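Local coordinates for protein Endonuclease/exonuclease/phosphatase (Leptotrichia buccalis C-1013-b, PDB 3TEB) that probably acts as a metal-dependent endonuclease or exonuclease of the endonuclease/exonuclease/phosphatase family, at residues 23-35 with 64-77. Sequence-based numbering, arbitrary orientation.
Sequences IDILARTIAEKQY and VLLETLQKYTDTDY
Tyr-72 turns its CG anti to its own carbonyl carbon (chi1 -55°), which lays the ring along helix 23-33, while Asp-24 swings its carboxylate to the ring's edge with CG opposite the backbone N (chi1 -154°). There the phenol OH donates to the syn lone pair of Asp-24 OD1 at 2.8 Å. Over one ring face lies Arg-28, its CG 3.9 Å from the centroid of the Tyr-72 ring in a CH-pi contact. The guanidinium lies over the CE1 side of the Tyr-72 ring, tilted against it. Arg-28 NE also forms a salt bridge with Asp-24 OD2 at 3.2 Å, so each carboxylate oxygen has a partner. A phenylalanine in place of Tyr-72 would probably leave Asp-24 OD1 without its phenol donor. Deeper in, Leu-65 is a knob in the hole formed by Ile-23, Leu-26, Ala-27 and Ile-30. Its CD2 lies 3.7 Å from Leu-26 CD2. Ala-27 CB packs against Leu-65 CD1 and Thr-68 CG2 where the axes of helices 23-33 and 64-69 come within 8.8 Å, at a crossing angle of -56°. Leu-69 extends the apolar layer to Ile-30 and Ala-31. Gln-34 leaves the helix with positive phi, and its side chain, bent at chi2, reaches back to Ala-31 O through NE2. Its OE1 accepts from Thr-75 OG1 at 3.1 Å. Tyr-77 OH donates to Tyr-35 O at 2.8 Å, in the carbonyl plane. Ile-30, Leu-65 and Tyr-77 also touch strand 37-46, which carries the magnesium ligand Glu-42. Two neighbouring helices and the loop after the second pack together on one beta-sheet of the DNase I-like alpha/beta sandwich.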
ATOM      1  N   ILE A  23       6.114 -14.875  -3.448  1.00 30.48           N
ATOM      2  CA  ILE A  23       6.926 -13.816  -4.062  1.00 29.93           C
ATOM      3  C   ILE A  23       6.933 -13.990  -5.581  1.00 30.58           C
ATOM      4  O   ILE A  23       6.652 -13.052  -6.311  1.00 30.52           O
ATOM      5  CB  ILE A  23       8.375 -13.797  -3.534  1.00 29.58           C
ATOM      6  CG1 ILE A  23       8.408 -13.245  -2.119  1.00 28.91           C
ATOM      7  CG2 ILE A  23       9.265 -12.949  -4.424  1.00 29.00           C
ATOM      8  CD1 ILE A  23       9.706 -13.527  -1.394  1.00 28.87           C
ATOM      9  N   ASP A  24       7.219 -15.198  -6.051  1.00 31.33           N
ATOM     10  CA  ASP A  24       7.287 -15.432  -7.474  1.00 32.51           C
ATOM     11  C   ASP A  24       5.980 -15.097  -8.202  1.00 32.75           C
ATOM     12  O   ASP A  24       6.016 -14.465  -9.255  1.00 32.95           O
ATOM     13  CB  ASP A  24       7.713 -16.858  -7.760  1.00 33.22           C
ATOM     14  CG  ASP A  24       8.385 -16.994  -9.108  1.00 35.33           C
ATOM     15  OD1 ASP A  24       9.481 -16.393  -9.274  1.00 36.55           O
ATOM     16  OD2 ASP A  24       7.821 -17.704  -9.986  1.00 36.89           O
ATOM     17  N   ILE A  25       4.843 -15.518  -7.641  1.00 32.68           N
ATOM     18  CA  ILE A  25       3.518 -15.164  -8.160  1.00 32.71           C
ATOM     19  C   ILE A  25       3.392 -13.644  -8.281  1.00 32.28           C
ATOM     20  O   ILE A  25       2.985 -13.112  -9.310  1.00 32.57           O
ATOM     21  CB  ILE A  25       2.372 -15.585  -7.206  1.00 32.74           C
ATOM     22  CG1 ILE A  25       2.480 -17.044  -6.723  1.00 33.44           C
ATOM     23  CG2 ILE A  25       1.021 -15.223  -7.816  1.00 33.06           C
ATOM     24  CD1 ILE A  25       1.814 -18.050  -7.572  1.00 35.30           C
ATOM     25  N   LEU A  26       3.722 -12.946  -7.203  1.00 31.58           N
ATOM     26  CA  LEU A  26       3.606 -11.496  -7.175  1.00 31.01           C
ATOM     27  C   LEU A  26       4.459 -10.874  -8.260  1.00 31.35           C
ATOM     28  O   LEU A  26       3.960 -10.082  -9.043  1.00 31.46           O
ATOM     29  CB  LEU A  26       4.017 -10.971  -5.804  1.00 30.58           C
ATOM     30  CG  LEU A  26       3.965  -9.488  -5.459  1.00 29.97           C
ATOM     31  CD1 LEU A  26       2.641  -8.828  -5.854  1.00 29.29           C
ATOM     32  CD2 LEU A  26       4.209  -9.395  -3.956  1.00 30.05           C
ATOM     33  N   ALA A  27       5.734 -11.256  -8.310  1.00 31.84           N
ATOM     34  CA  ALA A  27       6.670 -10.764  -9.317  1.00 32.87           C
ATOM     35  C   ALA A  27       6.177 -10.995 -10.742  1.00 34.34           C
ATOM     36  O   ALA A  27       6.033 -10.032 -11.489  1.00 34.75           O
ATOM     37  CB  ALA A  27       8.040 -11.362  -9.115  1.00 32.67           C
ATOM     38  N   ARG A  28       5.895 -12.250 -11.101  1.00 35.89           N
ATOM     39  CA  ARG A  28       5.317 -12.610 -12.409  1.00 37.88           C
ATOM     40  C   ARG A  28       4.124 -11.753 -12.836  1.00 37.98           C
ATOM     41  O   ARG A  28       3.968 -11.429 -14.018  1.00 38.17           O
ATOM     42  CB  ARG A  28       4.851 -14.064 -12.401  1.00 38.55           C
ATOM     43  CG  ARG A  28       5.942 -15.092 -12.540  1.00 41.96           C
ATOM     44  CD  ARG A  28       5.351 -16.506 -12.537  1.00 47.02           C
ATOM     45  NE  ARG A  28       6.369 -17.519 -12.811  1.00 50.95           N
ATOM     46  CZ  ARG A  28       6.843 -17.796 -14.025  1.00 53.64           C
ATOM     47  NH1 ARG A  28       6.396 -17.137 -15.089  1.00 54.97           N
ATOM     48  NH2 ARG A  28       7.773 -18.728 -14.177  1.00 54.83           N
ATOM     49  N   THR A  29       3.272 -11.425 -11.868  1.00 37.80           N
ATOM     50  CA  THR A  29       2.063 -10.666 -12.114  1.00 38.12           C
ATOM     51  C   THR A  29       2.437  -9.244 -12.455  1.00 38.48           C
ATOM     52  O   THR A  29       2.087  -8.758 -13.520  1.00 39.36           O
ATOM     53  CB  THR A  29       1.132 -10.655 -10.888  1.00 37.78           C
ATOM     54  OG1 THR A  29       0.925 -11.995 -10.418  1.00 38.03           O
ATOM     55  CG2 THR A  29      -0.214 -10.016 -11.238  1.00 37.43           C
ATOM     56  N   ILE A  30       3.149  -8.576 -11.552  1.00 38.39           N
ATOM     57  CA  ILE A  30       3.633  -7.226 -11.796  1.00 38.58           C
ATOM     58  C   ILE A  30       4.272  -7.159 -13.185  1.00 40.29           C
ATOM     59  O   ILE A  30       4.024  -6.217 -13.939  1.00 40.68           O
ATOM     60  CB  ILE A  30       4.616  -6.785 -10.698  1.00 37.90           C
ATOM     61  CG1 ILE A  30       3.883  -6.718  -9.345  1.00 37.08           C
ATOM     62  CG2 ILE A  30       5.267  -5.452 -11.056  1.00 37.23           C
ATOM     63  CD1 ILE A  30       4.755  -6.369  -8.137  1.00 36.07           C
ATOM     64  N   ALA A  31       5.044  -8.187 -13.533  1.00 41.89           N
ATOM     65  CA  ALA A  31       5.696  -8.275 -14.833  1.00 44.01           C
ATOM     66  C   ALA A  31       4.736  -8.232 -16.025  1.00 45.91           C
ATOM     67  O   ALA A  31       4.980  -7.507 -16.983  1.00 46.28           O
ATOM     68  CB  ALA A  31       6.572  -9.500 -14.896  1.00 43.96           C
ATOM     69  N   GLU A  32       3.652  -9.005 -15.966  1.00 47.86           N
ATOM     70  CA  GLU A  32       2.670  -9.051 -17.058  1.00 50.32           C
ATOM     71  C   GLU A  32       1.925  -7.736 -17.148  1.00 49.84           C
ATOM     72  O   GLU A  32       1.744  -7.193 -18.236  1.00 50.55           O
ATOM     73  CB  GLU A  32       1.625 -10.147 -16.848  1.00 51.44           C
ATOM     74  CG  GLU A  32       2.134 -11.595 -16.791  1.00 57.10           C
ATOM     75  CD  GLU A  32       1.007 -12.593 -16.412  1.00 63.24           C
ATOM     76  OE1 GLU A  32      -0.121 -12.126 -16.098  1.00 65.94           O
ATOM     77  OE2 GLU A  32       1.241 -13.834 -16.427  1.00 65.12           O
ATOM     78  N   LYS A  33       1.505  -7.229 -15.991  1.00 48.70           N
ATOM     79  CA  LYS A  33       0.570  -6.111 -15.913  1.00 47.89           C
ATOM     80  C   LYS A  33       1.232  -4.753 -16.092  1.00 47.04           C
ATOM     81  O   LYS A  33       0.586  -3.783 -16.525  1.00 47.14           O
ATOM     82  CB  LYS A  33      -0.238  -6.183 -14.615  1.00 47.53           C
ATOM     83  CG  LYS A  33      -1.159  -7.389 -14.610  1.00 49.16           C
ATOM     84  CD  LYS A  33      -2.550  -7.074 -14.103  1.00 51.68           C
ATOM     85  CE  LYS A  33      -3.589  -7.976 -14.777  1.00 54.51           C
ATOM     86  NZ  LYS A  33      -4.798  -8.155 -13.908  1.00 56.12           N
ATOM     87  N   GLN A  34       2.525  -4.702 -15.778  1.00 45.90           N
ATOM     88  CA  GLN A  34       3.339  -3.502 -15.966  1.00 44.87           C
ATOM     89  C   GLN A  34       2.821  -2.326 -15.159  1.00 43.40           C
ATOM     90  O   GLN A  34       2.830  -1.208 -15.638  1.00 43.50           O
ATOM     91  CB  GLN A  34       3.425  -3.130 -17.457  1.00 45.45           C
ATOM     92  CG  GLN A  34       4.313  -4.051 -18.271  1.00 46.29           C
ATOM     93  CD  GLN A  34       5.765  -3.959 -17.847  1.00 46.14           C
ATOM     94  OE1 GLN A  34       6.338  -2.868 -17.787  1.00 46.11           O
ATOM     95  NE2 GLN A  34       6.366  -5.101 -17.539  1.00 45.78           N
ATOM     96  N   TYR A  35       2.382  -2.577 -13.932  1.00 41.84           N
ATOM     97  CA  TYR A  35       1.832  -1.518 -13.093  1.00 40.73           C
ATOM     98  C   TYR A  35       2.732  -0.282 -13.037  1.00 40.46           C
ATOM     99  O   TYR A  35       3.959  -0.393 -13.024  1.00 40.54           O
ATOM    100  CB  TYR A  35       1.582  -2.031 -11.674  1.00 40.15           C
ATOM    101  CG  TYR A  35       0.542  -3.120 -11.570  1.00 39.39           C
ATOM    102  CD1 TYR A  35      -0.809  -2.846 -11.794  1.00 39.34           C
ATOM    103  CD2 TYR A  35       0.902  -4.421 -11.228  1.00 38.80           C
ATOM    104  CE1 TYR A  35      -1.772  -3.844 -11.695  1.00 39.40           C
ATOM    105  CE2 TYR A  35      -0.048  -5.422 -11.118  1.00 39.06           C
ATOM    106  CZ  TYR A  35      -1.383  -5.128 -11.355  1.00 39.58           C
ATOM    107  OH  TYR A  35      -2.335  -6.117 -11.256  1.00 40.38           O
ATOM    108  N   VAL A  64      13.917  -8.114  -2.434  1.00 26.41           N
ATOM    109  CA  VAL A  64      13.866  -9.449  -3.039  1.00 27.08           C
ATOM    110  C   VAL A  64      12.844  -9.470  -4.182  1.00 27.27           C
ATOM    111  O   VAL A  64      13.129  -9.953  -5.280  1.00 27.41           O
ATOM    112  CB  VAL A  64      13.544 -10.559  -1.996  1.00 27.21           C
ATOM    113  CG1 VAL A  64      13.373 -11.910  -2.682  1.00 26.78           C
ATOM    114  CG2 VAL A  64      14.635 -10.616  -0.928  1.00 27.48           C
ATOM    115  N   LEU A  65      11.664  -8.920  -3.919  1.00 27.65           N
ATOM    116  CA  LEU A  65      10.623  -8.816  -4.932  1.00 28.37           C
ATOM    117  C   LEU A  65      11.175  -8.213  -6.215  1.00 29.39           C
ATOM    118  O   LEU A  65      11.054  -8.796  -7.293  1.00 29.52           O
ATOM    119  CB  LEU A  65       9.471  -7.957  -4.421  1.00 28.31           C
ATOM    120  CG  LEU A  65       8.320  -7.734  -5.390  1.00 28.81           C
ATOM    121  CD1 LEU A  65       7.949  -9.026  -6.110  1.00 29.03           C
ATOM    122  CD2 LEU A  65       7.145  -7.239  -4.596  1.00 29.37           C
ATOM    123  N   LEU A  66      11.790  -7.047  -6.068  1.00 30.74           N
ATOM    124  CA  LEU A  66      12.437  -6.361  -7.158  1.00 32.63           C
ATOM    125  C   LEU A  66      13.466  -7.208  -7.913  1.00 34.38           C
ATOM    126  O   LEU A  66      13.460  -7.218  -9.145  1.00 35.01           O
ATOM    127  CB  LEU A  66      13.093  -5.088  -6.648  1.00 32.86           C
ATOM    128  CG  LEU A  66      13.152  -4.019  -7.738  1.00 34.21           C
ATOM    129  CD1 LEU A  66      11.799  -3.348  -7.847  1.00 34.98           C
ATOM    130  CD2 LEU A  66      14.256  -2.999  -7.460  1.00 36.19           C
ATOM    131  N   GLU A  67      14.349  -7.902  -7.197  1.00 36.04           N
ATOM    132  CA  GLU A  67      15.338  -8.746  -7.869  1.00 38.58           C
ATOM    133  C   GLU A  67      14.691  -9.894  -8.624  1.00 38.52           C
ATOM    134  O   GLU A  67      15.177 -10.300  -9.677  1.00 39.12           O
ATOM    135  CB  GLU A  67      16.403  -9.252  -6.904  1.00 39.83           C
ATOM    136  CG  GLU A  67      17.606  -8.321  -6.844  1.00 45.58           C
ATOM    137  CD  GLU A  67      18.737  -8.803  -5.909  1.00 52.67           C
ATOM    138  OE1 GLU A  67      19.770  -8.087  -5.832  1.00 56.66           O
ATOM    139  OE2 GLU A  67      18.611  -9.871  -5.254  1.00 54.77           O
ATOM    140  N   THR A  68      13.584 -10.400  -8.087  1.00 38.11           N
ATOM    141  CA  THR A  68      12.797 -11.439  -8.753  1.00 38.24           C
ATOM    142  C   THR A  68      12.087 -10.860  -9.965  1.00 38.70           C
ATOM    143  O   THR A  68      11.990 -11.500 -11.000  1.00 39.16           O
ATOM    144  CB  THR A  68      11.754 -12.059  -7.804  1.00 37.60           C
ATOM    145  OG1 THR A  68      12.411 -12.526  -6.623  1.00 37.94           O
ATOM    146  CG2 THR A  68      11.030 -13.226  -8.466  1.00 37.23           C
ATOM    147  N   LEU A  69      11.597  -9.637  -9.827  1.00 39.04           N
ATOM    148  CA  LEU A  69      10.915  -8.968 -10.909  1.00 40.07           C
ATOM    149  C   LEU A  69      11.822  -8.862 -12.126  1.00 42.26           C
ATOM    150  O   LEU A  69      11.363  -8.993 -13.253  1.00 42.77           O
ATOM    151  CB  LEU A  69      10.457  -7.597 -10.438  1.00 39.48           C
ATOM    152  CG  LEU A  69       9.613  -6.732 -11.362  1.00 39.82           C
ATOM    153  CD1 LEU A  69       8.484  -7.518 -12.047  1.00 40.26           C
ATOM    154  CD2 LEU A  69       9.068  -5.560 -10.564  1.00 39.15           C
ATOM    155  N   GLN A  70      13.115  -8.653 -11.889  1.00 44.52           N
ATOM    156  CA  GLN A  70      14.098  -8.495 -12.963  1.00 47.68           C
ATOM    157  C   GLN A  70      14.238  -9.744 -13.794  1.00 49.05           C
ATOM    158  O   GLN A  70      14.773  -9.692 -14.889  1.00 50.58           O
ATOM    159  CB  GLN A  70      15.470  -8.137 -12.404  1.00 48.48           C
ATOM    160  CG  GLN A  70      15.621  -6.683 -11.944  1.00 50.89           C
ATOM    161  CD  GLN A  70      16.858  -6.487 -11.061  1.00 53.79           C
ATOM    162  OE1 GLN A  70      17.807  -7.291 -11.109  1.00 55.79           O
ATOM    163  NE2 GLN A  70      16.848  -5.425 -10.244  1.00 53.79           N
ATOM    164  N   LYS A  71      13.761 -10.862 -13.265  1.00 49.37           N
ATOM    165  CA  LYS A  71      13.841 -12.159 -13.924  1.00 50.73           C
ATOM    166  C   LYS A  71      12.832 -12.241 -15.056  1.00 50.93           C
ATOM    167  O   LYS A  71      13.016 -12.995 -16.001  1.00 51.50           O
ATOM    168  CB  LYS A  71      13.480 -13.234 -12.905  1.00 50.37           C
ATOM    169  CG  LYS A  71      14.463 -14.352 -12.699  1.00 52.47           C
ATOM    170  CD  LYS A  71      14.053 -15.105 -11.432  1.00 53.32           C
ATOM    171  CE  LYS A  71      15.128 -16.073 -10.954  1.00 55.83           C
ATOM    172  NZ  LYS A  71      15.080 -16.186  -9.476  1.00 56.02           N
ATOM    173  N   TYR A  72      11.763 -11.458 -14.945  1.00 50.47           N
ATOM    174  CA  TYR A  72      10.629 -11.551 -15.862  1.00 51.00           C
ATOM    175  C   TYR A  72      10.374 -10.313 -16.728  1.00 51.75           C
ATOM    176  O   TYR A  72       9.571 -10.384 -17.646  1.00 52.24           O
ATOM    177  CB  TYR A  72       9.353 -11.930 -15.092  1.00 50.11           C
ATOM    178  CG  TYR A  72       9.481 -13.205 -14.283  1.00 49.95           C
ATOM    179  CD1 TYR A  72       9.620 -14.440 -14.913  1.00 50.28           C
ATOM    180  CD2 TYR A  72       9.467 -13.176 -12.886  1.00 49.21           C
ATOM    181  CE1 TYR A  72       9.751 -15.616 -14.176  1.00 50.50           C
ATOM    182  CE2 TYR A  72       9.598 -14.350 -12.135  1.00 49.26           C
ATOM    183  CZ  TYR A  72       9.740 -15.564 -12.789  1.00 49.67           C
ATOM    184  OH  TYR A  72       9.869 -16.731 -12.072  1.00 49.40           O
ATOM    185  N   THR A  73      11.046  -9.194 -16.443  1.00 52.29           N
ATOM    186  CA  THR A  73      10.855  -7.937 -17.189  1.00 53.46           C
ATOM    187  C   THR A  73      12.150  -7.189 -17.314  1.00 54.54           C
ATOM    188  O   THR A  73      12.964  -7.212 -16.392  1.00 54.18           O
ATOM    189  CB  THR A  73       9.913  -6.959 -16.465  1.00 52.91           C
ATOM    190  OG1 THR A  73       8.749  -7.657 -16.034  1.00 53.90           O
ATOM    191  CG2 THR A  73       9.477  -5.847 -17.381  1.00 52.90           C
ATOM    192  N   ASP A  74      12.314  -6.505 -18.444  1.00 56.22           N
ATOM    193  CA  ASP A  74      13.425  -5.594 -18.655  1.00 57.50           C
ATOM    194  C   ASP A  74      13.152  -4.220 -18.053  1.00 55.77           C
ATOM    195  O   ASP A  74      14.088  -3.455 -17.825  1.00 56.30           O
ATOM    196  CB  ASP A  74      13.715  -5.439 -20.148  1.00 60.57           C
ATOM    197  CG  ASP A  74      14.450  -6.644 -20.738  1.00 64.47           C
ATOM    198  OD1 ASP A  74      14.847  -7.540 -19.958  1.00 66.21           O
ATOM    199  OD2 ASP A  74      14.636  -6.689 -21.986  1.00 68.69           O
ATOM    200  N   THR A  75      11.879  -3.914 -17.799  1.00 53.20           N
ATOM    201  CA  THR A  75      11.465  -2.603 -17.286  1.00 50.57           C
ATOM    202  C   THR A  75      12.122  -2.250 -15.951  1.00 48.28           C
ATOM    203  O   THR A  75      12.073  -3.024 -14.991  1.00 46.97           O
ATOM    204  CB  THR A  75       9.931  -2.505 -17.144  1.00 50.12           C
ATOM    205  OG1 THR A  75       9.325  -2.676 -18.423  1.00 50.34           O
ATOM    206  CG2 THR A  75       9.522  -1.164 -16.605  1.00 49.82           C
ATOM    207  N   ASP A  76      12.740  -1.071 -15.912  1.00 47.18           N
ATOM    208  CA  ASP A  76      13.368  -0.563 -14.697  1.00 44.90           C
ATOM    209  C   ASP A  76      12.316  -0.235 -13.651  1.00 42.00           C
ATOM    210  O   ASP A  76      11.426   0.590 -13.875  1.00 42.09           O
ATOM    211  CB  ASP A  76      14.221   0.682 -14.995  1.00 46.61           C
ATOM    212  CG  ASP A  76      15.457   0.367 -15.848  1.00 50.08           C
ATOM    213  OD1 ASP A  76      15.979  -0.776 -15.760  1.00 51.45           O
ATOM    214  OD2 ASP A  76      15.910   1.263 -16.604  1.00 52.79           O
ATOM    215  N   TYR A  77      12.415  -0.898 -12.509  1.00 38.49           N
ATOM    216  CA  TYR A  77      11.579  -0.540 -11.378  1.00 35.82           C
ATOM    217  C   TYR A  77      12.382   0.096 -10.245  1.00 34.43           C
ATOM    218  O   TYR A  77      13.564  -0.211 -10.054  1.00 34.40           O
ATOM    219  CB  TYR A  77      10.784  -1.747 -10.916  1.00 34.76           C
ATOM    220  CG  TYR A  77       9.487  -1.911 -11.672  1.00 34.47           C
ATOM    221  CD1 TYR A  77       9.445  -2.560 -12.901  1.00 34.10           C
ATOM    222  CD2 TYR A  77       8.295  -1.404 -11.156  1.00 33.78           C
ATOM    223  CE1 TYR A  77       8.244  -2.705 -13.587  1.00 34.43           C
ATOM    224  CE2 TYR A  77       7.092  -1.547 -11.833  1.00 34.13           C
ATOM    225  CZ  TYR A  77       7.076  -2.195 -13.043  1.00 34.28           C
ATOM    226  OH  TYR A  77       5.886  -2.320 -13.711  1.00 35.50           O
TER